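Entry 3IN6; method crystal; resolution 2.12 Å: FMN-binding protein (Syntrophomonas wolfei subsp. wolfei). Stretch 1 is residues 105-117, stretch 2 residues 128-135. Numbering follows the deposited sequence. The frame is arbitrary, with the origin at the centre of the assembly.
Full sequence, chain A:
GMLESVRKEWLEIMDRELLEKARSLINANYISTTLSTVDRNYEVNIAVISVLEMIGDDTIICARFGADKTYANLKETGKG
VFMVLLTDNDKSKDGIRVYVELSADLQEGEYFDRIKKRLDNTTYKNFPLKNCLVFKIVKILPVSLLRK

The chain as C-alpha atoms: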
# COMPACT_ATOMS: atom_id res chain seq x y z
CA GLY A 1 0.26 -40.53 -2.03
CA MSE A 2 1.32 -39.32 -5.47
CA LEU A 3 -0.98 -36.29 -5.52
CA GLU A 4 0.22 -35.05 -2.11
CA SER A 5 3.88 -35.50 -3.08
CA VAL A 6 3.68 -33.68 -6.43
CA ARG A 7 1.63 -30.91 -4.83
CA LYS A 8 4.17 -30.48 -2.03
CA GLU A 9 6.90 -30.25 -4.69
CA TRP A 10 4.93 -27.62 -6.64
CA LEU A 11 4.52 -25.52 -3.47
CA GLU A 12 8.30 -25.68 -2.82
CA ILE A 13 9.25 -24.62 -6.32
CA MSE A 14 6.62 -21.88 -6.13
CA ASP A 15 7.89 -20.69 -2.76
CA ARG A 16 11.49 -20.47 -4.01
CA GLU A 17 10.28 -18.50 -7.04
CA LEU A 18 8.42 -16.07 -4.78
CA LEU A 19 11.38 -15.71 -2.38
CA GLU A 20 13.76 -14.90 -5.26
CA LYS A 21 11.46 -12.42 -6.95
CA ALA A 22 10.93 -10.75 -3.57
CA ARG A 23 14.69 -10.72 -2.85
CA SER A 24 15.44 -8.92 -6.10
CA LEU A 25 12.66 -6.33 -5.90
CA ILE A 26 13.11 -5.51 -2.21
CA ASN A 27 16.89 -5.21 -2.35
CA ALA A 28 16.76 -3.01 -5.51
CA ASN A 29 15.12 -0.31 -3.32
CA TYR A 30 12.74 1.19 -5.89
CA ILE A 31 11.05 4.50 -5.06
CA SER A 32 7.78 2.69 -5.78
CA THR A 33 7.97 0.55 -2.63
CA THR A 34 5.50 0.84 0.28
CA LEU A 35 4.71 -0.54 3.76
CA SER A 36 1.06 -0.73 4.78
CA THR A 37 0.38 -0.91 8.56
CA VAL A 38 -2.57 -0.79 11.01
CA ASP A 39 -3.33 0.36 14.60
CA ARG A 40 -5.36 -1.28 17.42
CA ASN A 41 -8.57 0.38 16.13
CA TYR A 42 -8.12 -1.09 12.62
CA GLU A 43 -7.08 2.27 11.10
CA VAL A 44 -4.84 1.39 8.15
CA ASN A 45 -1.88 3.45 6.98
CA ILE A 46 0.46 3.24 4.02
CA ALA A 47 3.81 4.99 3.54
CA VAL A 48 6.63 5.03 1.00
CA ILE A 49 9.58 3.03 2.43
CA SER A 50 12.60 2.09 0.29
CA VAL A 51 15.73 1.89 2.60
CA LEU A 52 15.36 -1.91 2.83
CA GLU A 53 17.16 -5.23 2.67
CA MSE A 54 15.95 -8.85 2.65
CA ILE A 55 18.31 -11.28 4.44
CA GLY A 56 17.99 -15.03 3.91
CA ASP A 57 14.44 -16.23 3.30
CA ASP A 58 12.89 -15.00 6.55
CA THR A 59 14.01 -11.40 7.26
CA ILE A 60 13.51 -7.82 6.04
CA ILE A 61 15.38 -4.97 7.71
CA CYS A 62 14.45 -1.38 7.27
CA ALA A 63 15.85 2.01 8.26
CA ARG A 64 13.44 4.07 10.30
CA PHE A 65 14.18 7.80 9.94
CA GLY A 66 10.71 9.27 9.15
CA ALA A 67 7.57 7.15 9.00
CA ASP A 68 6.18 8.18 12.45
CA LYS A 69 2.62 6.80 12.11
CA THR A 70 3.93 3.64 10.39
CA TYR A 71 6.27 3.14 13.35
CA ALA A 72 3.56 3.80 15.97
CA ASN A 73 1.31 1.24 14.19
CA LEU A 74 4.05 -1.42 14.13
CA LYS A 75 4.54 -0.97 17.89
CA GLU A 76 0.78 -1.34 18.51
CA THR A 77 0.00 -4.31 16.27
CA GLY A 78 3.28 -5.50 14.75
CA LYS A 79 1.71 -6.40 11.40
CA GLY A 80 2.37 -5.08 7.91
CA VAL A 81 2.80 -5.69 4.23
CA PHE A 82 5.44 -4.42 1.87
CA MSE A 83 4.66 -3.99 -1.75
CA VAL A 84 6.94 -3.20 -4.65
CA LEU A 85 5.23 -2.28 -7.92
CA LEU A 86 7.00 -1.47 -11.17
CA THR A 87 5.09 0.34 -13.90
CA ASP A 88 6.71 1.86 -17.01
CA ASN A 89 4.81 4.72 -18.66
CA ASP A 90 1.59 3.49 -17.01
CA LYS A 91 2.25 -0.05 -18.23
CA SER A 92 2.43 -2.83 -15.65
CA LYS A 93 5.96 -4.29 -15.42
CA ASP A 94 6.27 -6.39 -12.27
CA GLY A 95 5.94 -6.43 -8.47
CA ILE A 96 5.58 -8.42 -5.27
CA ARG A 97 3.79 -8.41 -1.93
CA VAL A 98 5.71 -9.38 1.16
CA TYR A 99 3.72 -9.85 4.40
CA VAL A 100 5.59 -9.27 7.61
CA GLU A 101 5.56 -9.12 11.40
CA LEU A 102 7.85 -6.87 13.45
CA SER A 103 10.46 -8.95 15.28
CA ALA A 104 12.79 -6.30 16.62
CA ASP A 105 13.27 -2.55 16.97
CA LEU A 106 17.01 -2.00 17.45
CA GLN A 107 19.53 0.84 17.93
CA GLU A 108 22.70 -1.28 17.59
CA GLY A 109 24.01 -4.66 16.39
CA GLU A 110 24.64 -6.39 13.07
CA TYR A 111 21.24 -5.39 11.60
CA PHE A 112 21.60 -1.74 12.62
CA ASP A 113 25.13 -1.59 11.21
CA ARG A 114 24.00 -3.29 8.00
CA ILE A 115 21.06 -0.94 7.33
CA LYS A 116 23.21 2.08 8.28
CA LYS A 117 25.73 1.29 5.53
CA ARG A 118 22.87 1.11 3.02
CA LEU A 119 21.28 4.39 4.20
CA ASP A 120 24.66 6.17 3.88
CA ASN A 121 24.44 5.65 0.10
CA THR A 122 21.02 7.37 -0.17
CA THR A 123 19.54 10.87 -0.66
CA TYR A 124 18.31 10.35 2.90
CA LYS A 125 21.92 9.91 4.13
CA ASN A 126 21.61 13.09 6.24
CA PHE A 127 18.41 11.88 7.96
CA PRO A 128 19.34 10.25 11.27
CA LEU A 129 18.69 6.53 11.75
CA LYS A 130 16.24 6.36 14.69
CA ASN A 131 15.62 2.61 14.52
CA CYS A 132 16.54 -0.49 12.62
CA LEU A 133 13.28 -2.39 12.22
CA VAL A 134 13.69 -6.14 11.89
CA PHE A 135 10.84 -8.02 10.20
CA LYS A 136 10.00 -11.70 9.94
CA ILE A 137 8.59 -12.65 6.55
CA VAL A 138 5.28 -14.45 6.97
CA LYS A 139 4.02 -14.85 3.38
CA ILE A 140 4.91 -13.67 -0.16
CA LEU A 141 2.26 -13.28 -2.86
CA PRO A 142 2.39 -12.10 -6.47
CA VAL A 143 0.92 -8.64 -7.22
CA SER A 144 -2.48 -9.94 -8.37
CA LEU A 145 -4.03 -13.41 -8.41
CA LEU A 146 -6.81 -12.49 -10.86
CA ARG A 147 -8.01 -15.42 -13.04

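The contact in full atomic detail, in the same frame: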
# COMPACT_ATOMS: atom_id res chain seq x y z
N ASP A 105 13.12 -3.99 17.14
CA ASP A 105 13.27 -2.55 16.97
C ASP A 105 14.61 -2.26 17.65
O ASP A 105 14.68 -2.19 18.89
CB ASP A 105 12.11 -1.85 17.67
CG ASP A 105 12.22 -0.35 17.64
OD1 ASP A 105 13.21 0.20 17.10
OD2 ASP A 105 11.29 0.29 18.17
N LEU A 106 15.67 -2.11 16.87
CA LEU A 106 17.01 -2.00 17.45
C LEU A 106 17.78 -0.72 17.13
O LEU A 106 17.57 -0.09 16.09
CB LEU A 106 17.81 -3.23 17.00
CG LEU A 106 17.16 -4.58 17.30
CD1 LEU A 106 17.86 -5.69 16.56
CD2 LEU A 106 17.16 -4.85 18.82
N GLN A 107 18.67 -0.35 18.06
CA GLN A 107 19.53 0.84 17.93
C GLN A 107 21.01 0.47 17.75
O GLN A 107 21.83 1.35 17.58
CB GLN A 107 19.37 1.77 19.14
CG GLN A 107 18.15 2.69 19.08
CD GLN A 107 16.84 1.94 19.07
OE1 GLN A 107 16.68 0.97 19.80
NE2 GLN A 107 15.90 2.38 18.24
N GLU A 108 21.33 -0.81 17.78
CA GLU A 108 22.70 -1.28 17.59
C GLU A 108 22.70 -2.74 17.15
O GLU A 108 21.65 -3.37 17.14
CB GLU A 108 23.49 -1.14 18.90
CG GLU A 108 22.90 -1.91 20.07
CD GLU A 108 23.68 -1.73 21.35
OE1 GLU A 108 24.17 -0.60 21.60
OE2 GLU A 108 23.79 -2.71 22.12
N GLY A 109 23.86 -3.27 16.80
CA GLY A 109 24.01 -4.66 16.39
C GLY A 109 24.22 -4.82 14.90
O GLY A 109 24.21 -3.84 14.15
N GLU A 110 24.39 -6.07 14.48
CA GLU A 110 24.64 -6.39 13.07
C GLU A 110 23.59 -5.79 12.11
O GLU A 110 23.94 -5.22 11.08
CB GLU A 110 24.76 -7.91 12.87
CG GLU A 110 23.52 -8.71 13.26
CD GLU A 110 23.67 -10.21 13.02
OE1 GLU A 110 24.76 -10.65 12.58
OE2 GLU A 110 22.68 -10.94 13.25
N TYR A 111 22.32 -5.92 12.45
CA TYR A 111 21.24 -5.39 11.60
C TYR A 111 21.32 -3.87 11.46
O TYR A 111 21.21 -3.34 10.36
CB TYR A 111 19.88 -5.74 12.17
CG TYR A 111 19.54 -7.20 12.19
CD1 TYR A 111 19.50 -7.95 11.01
CD2 TYR A 111 19.17 -7.82 13.38
CE1 TYR A 111 19.15 -9.29 11.04
CE2 TYR A 111 18.81 -9.15 13.41
CZ TYR A 111 18.80 -9.88 12.24
OH TYR A 111 18.44 -11.22 12.30
N PHE A 112 21.49 -3.19 12.59
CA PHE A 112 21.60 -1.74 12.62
C PHE A 112 22.77 -1.27 11.77
O PHE A 112 22.64 -0.37 10.94
CB PHE A 112 21.76 -1.27 14.07
CG PHE A 112 21.79 0.22 14.23
CD1 PHE A 112 20.61 0.94 14.38
CD2 PHE A 112 22.98 0.91 14.24
CE1 PHE A 112 20.63 2.32 14.54
CE2 PHE A 112 23.00 2.30 14.40
CZ PHE A 112 21.83 2.99 14.54
N ASP A 113 23.92 -1.91 11.97
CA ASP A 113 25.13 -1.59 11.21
C ASP A 113 24.91 -1.82 9.72
O ASP A 113 25.28 -1.01 8.88
CB ASP A 113 26.31 -2.44 11.70
CG ASP A 113 26.78 -2.05 13.11
OD1 ASP A 113 26.37 -1.00 13.65
OD2 ASP A 113 27.60 -2.82 13.67
N ARG A 114 24.29 -2.94 9.39
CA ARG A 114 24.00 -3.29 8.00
C ARG A 114 23.12 -2.23 7.32
O ARG A 114 23.48 -1.70 6.28
CB ARG A 114 23.31 -4.65 7.96
CG ARG A 114 23.04 -5.21 6.58
CD ARG A 114 24.32 -5.48 5.82
NE ARG A 114 24.03 -6.14 4.55
CZ ARG A 114 24.94 -6.50 3.66
NH1 ARG A 114 26.24 -6.29 3.88
NH2 ARG A 114 24.55 -7.08 2.53
N ILE A 115 21.97 -1.91 7.93
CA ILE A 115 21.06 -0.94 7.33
C ILE A 115 21.65 0.48 7.30
O ILE A 115 21.27 1.29 6.46
CB ILE A 115 19.68 -0.92 8.04
CG1 ILE A 115 18.59 -0.38 7.10
CG2 ILE A 115 19.73 -0.10 9.33
CD1 ILE A 115 18.31 -1.24 5.88
N LYS A 116 22.57 0.77 8.22
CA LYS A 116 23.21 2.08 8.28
C LYS A 116 24.06 2.29 7.03
O LYS A 116 23.98 3.33 6.37
CB LYS A 116 24.08 2.22 9.55
CG LYS A 116 24.78 3.57 9.70
N LYS A 117 24.88 1.28 6.72
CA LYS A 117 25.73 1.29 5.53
C LYS A 117 24.89 1.59 4.29
O LYS A 117 25.24 2.46 3.50
CB LYS A 117 26.44 -0.05 5.37
CG LYS A 117 27.40 -0.40 6.50
N PRO A 128 18.82 11.17 10.27
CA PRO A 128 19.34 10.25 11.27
C PRO A 128 18.55 8.95 11.39
O PRO A 128 17.31 8.95 11.29
CB PRO A 128 19.25 11.05 12.57
CG PRO A 128 18.25 12.09 12.33
CD PRO A 128 18.30 12.41 10.87
N LEU A 129 19.27 7.85 11.59
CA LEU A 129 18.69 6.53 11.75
C LEU A 129 18.18 6.39 13.19
O LEU A 129 18.98 6.22 14.13
CB LEU A 129 19.75 5.47 11.44
CG LEU A 129 19.32 4.01 11.33
CD1 LEU A 129 18.41 3.83 10.14
CD2 LEU A 129 20.55 3.13 11.20
N LYS A 130 16.86 6.47 13.36
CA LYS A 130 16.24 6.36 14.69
C LYS A 130 16.05 4.91 15.16
O LYS A 130 16.11 4.61 16.36
CB LYS A 130 14.89 7.11 14.71
CG LYS A 130 15.04 8.62 14.52
CD LYS A 130 13.70 9.36 14.56
CE LYS A 130 12.82 8.95 13.40
NZ LYS A 130 11.57 9.78 13.26
N ASN A 131 15.80 4.02 14.21
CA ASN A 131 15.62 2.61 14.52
C ASN A 131 15.99 1.74 13.33
O ASN A 131 15.88 2.16 12.17
CB ASN A 131 14.13 2.25 14.80
CG ASN A 131 13.39 3.27 15.67
OD1 ASN A 131 12.97 4.32 15.19
ND2 ASN A 131 13.16 2.92 16.94
N CYS A 132 16.42 0.53 13.64
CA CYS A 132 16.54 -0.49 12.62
C CYS A 132 15.36 -1.40 12.94
O CYS A 132 15.26 -1.93 14.06
CB CYS A 132 17.85 -1.25 12.71
SG CYS A 132 17.85 -2.58 11.49
N LEU A 133 14.42 -1.53 12.01
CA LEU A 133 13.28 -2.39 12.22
C LEU A 133 13.60 -3.74 11.60
O LEU A 133 14.03 -3.82 10.45
CB LEU A 133 12.01 -1.80 11.60
CG LEU A 133 11.59 -0.43 12.12
CD1 LEU A 133 10.36 0.02 11.36
CD2 LEU A 133 11.36 -0.45 13.64
N VAL A 134 13.40 -4.81 12.38
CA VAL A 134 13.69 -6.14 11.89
C VAL A 134 12.37 -6.86 11.71
O VAL A 134 11.61 -7.00 12.67
CB VAL A 134 14.60 -6.92 12.86
CG1 VAL A 134 15.00 -8.26 12.25
CG2 VAL A 134 15.86 -6.07 13.20
N PHE A 135 12.09 -7.30 10.48
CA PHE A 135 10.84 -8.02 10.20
C PHE A 135 11.03 -9.49 9.89
O PHE A 135 12.01 -9.88 9.30
CB PHE A 135 10.09 -7.41 9.01
CG PHE A 135 9.72 -5.97 9.17
CD1 PHE A 135 8.50 -5.61 9.71
CD2 PHE A 135 10.56 -4.96 8.69
CE1 PHE A 135 8.14 -4.25 9.83
CE2 PHE A 135 10.21 -3.61 8.80
CZ PHE A 135 8.99 -3.26 9.38

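A short antiparallel pairing can fix the register of two chain segments and leave packing to a helix laid against the same sheet; the FMN-binding protein of Syntrophomonas wolfei illustrates this well. The residue covered most is Cys 132. Its backbone makes both hydrogen bonds of the pair with Leu 106: Leu 106 N donates to Cys 132 O at 2.8 Å, and Cys 132 N donates to Leu 106 O, also at 2.8 Å. Its side chain, chi1 t, lies on the face of the sheet shared with Leu 106, where the helix begun at Glu 110 crosses the strand. There SG lies 3.8 Å from Tyr 111 CB and 3.8 Å from Ile 115 CG2, while Cys 132 CB is 3.9 Å from Phe 112 CD1. A compact, weakly polar side chain suits this buried spot, close beneath the helix.

Leu 129, just before the strand, comes next. Its CB points toward the helix, and Leu 129 CD2 sits over a face of the Phe 112 ring, 3.8 Å from the ring centroid, in a CH-pi contact. Leu 129 CD2 also reaches Ile 115 CG2 at 3.8 Å, so this one methyl touches three helix residues, Lys 116 CB lying 4.0 Å from Leu 129 CD2. Farther along the strand Val 134 repeats the motif: its CG1 lies over a face of the Tyr 111 ring, 4.2 Å from the centroid, and its CG2 approaches Leu 106 CD1 at 3.9 Å.

Polar side chains reinforce the pairing. Asn 131 ND2 donates to Asp 105 OD1 at 2.7 Å, an amide meeting a carboxylate. Beyond the paired residues, Gln 107 curls back so that NE2 donates to Lys 130 O at 2.9 Å, capturing a backbone carbonyl. Altogether 603 Å² is buried, counting both sides.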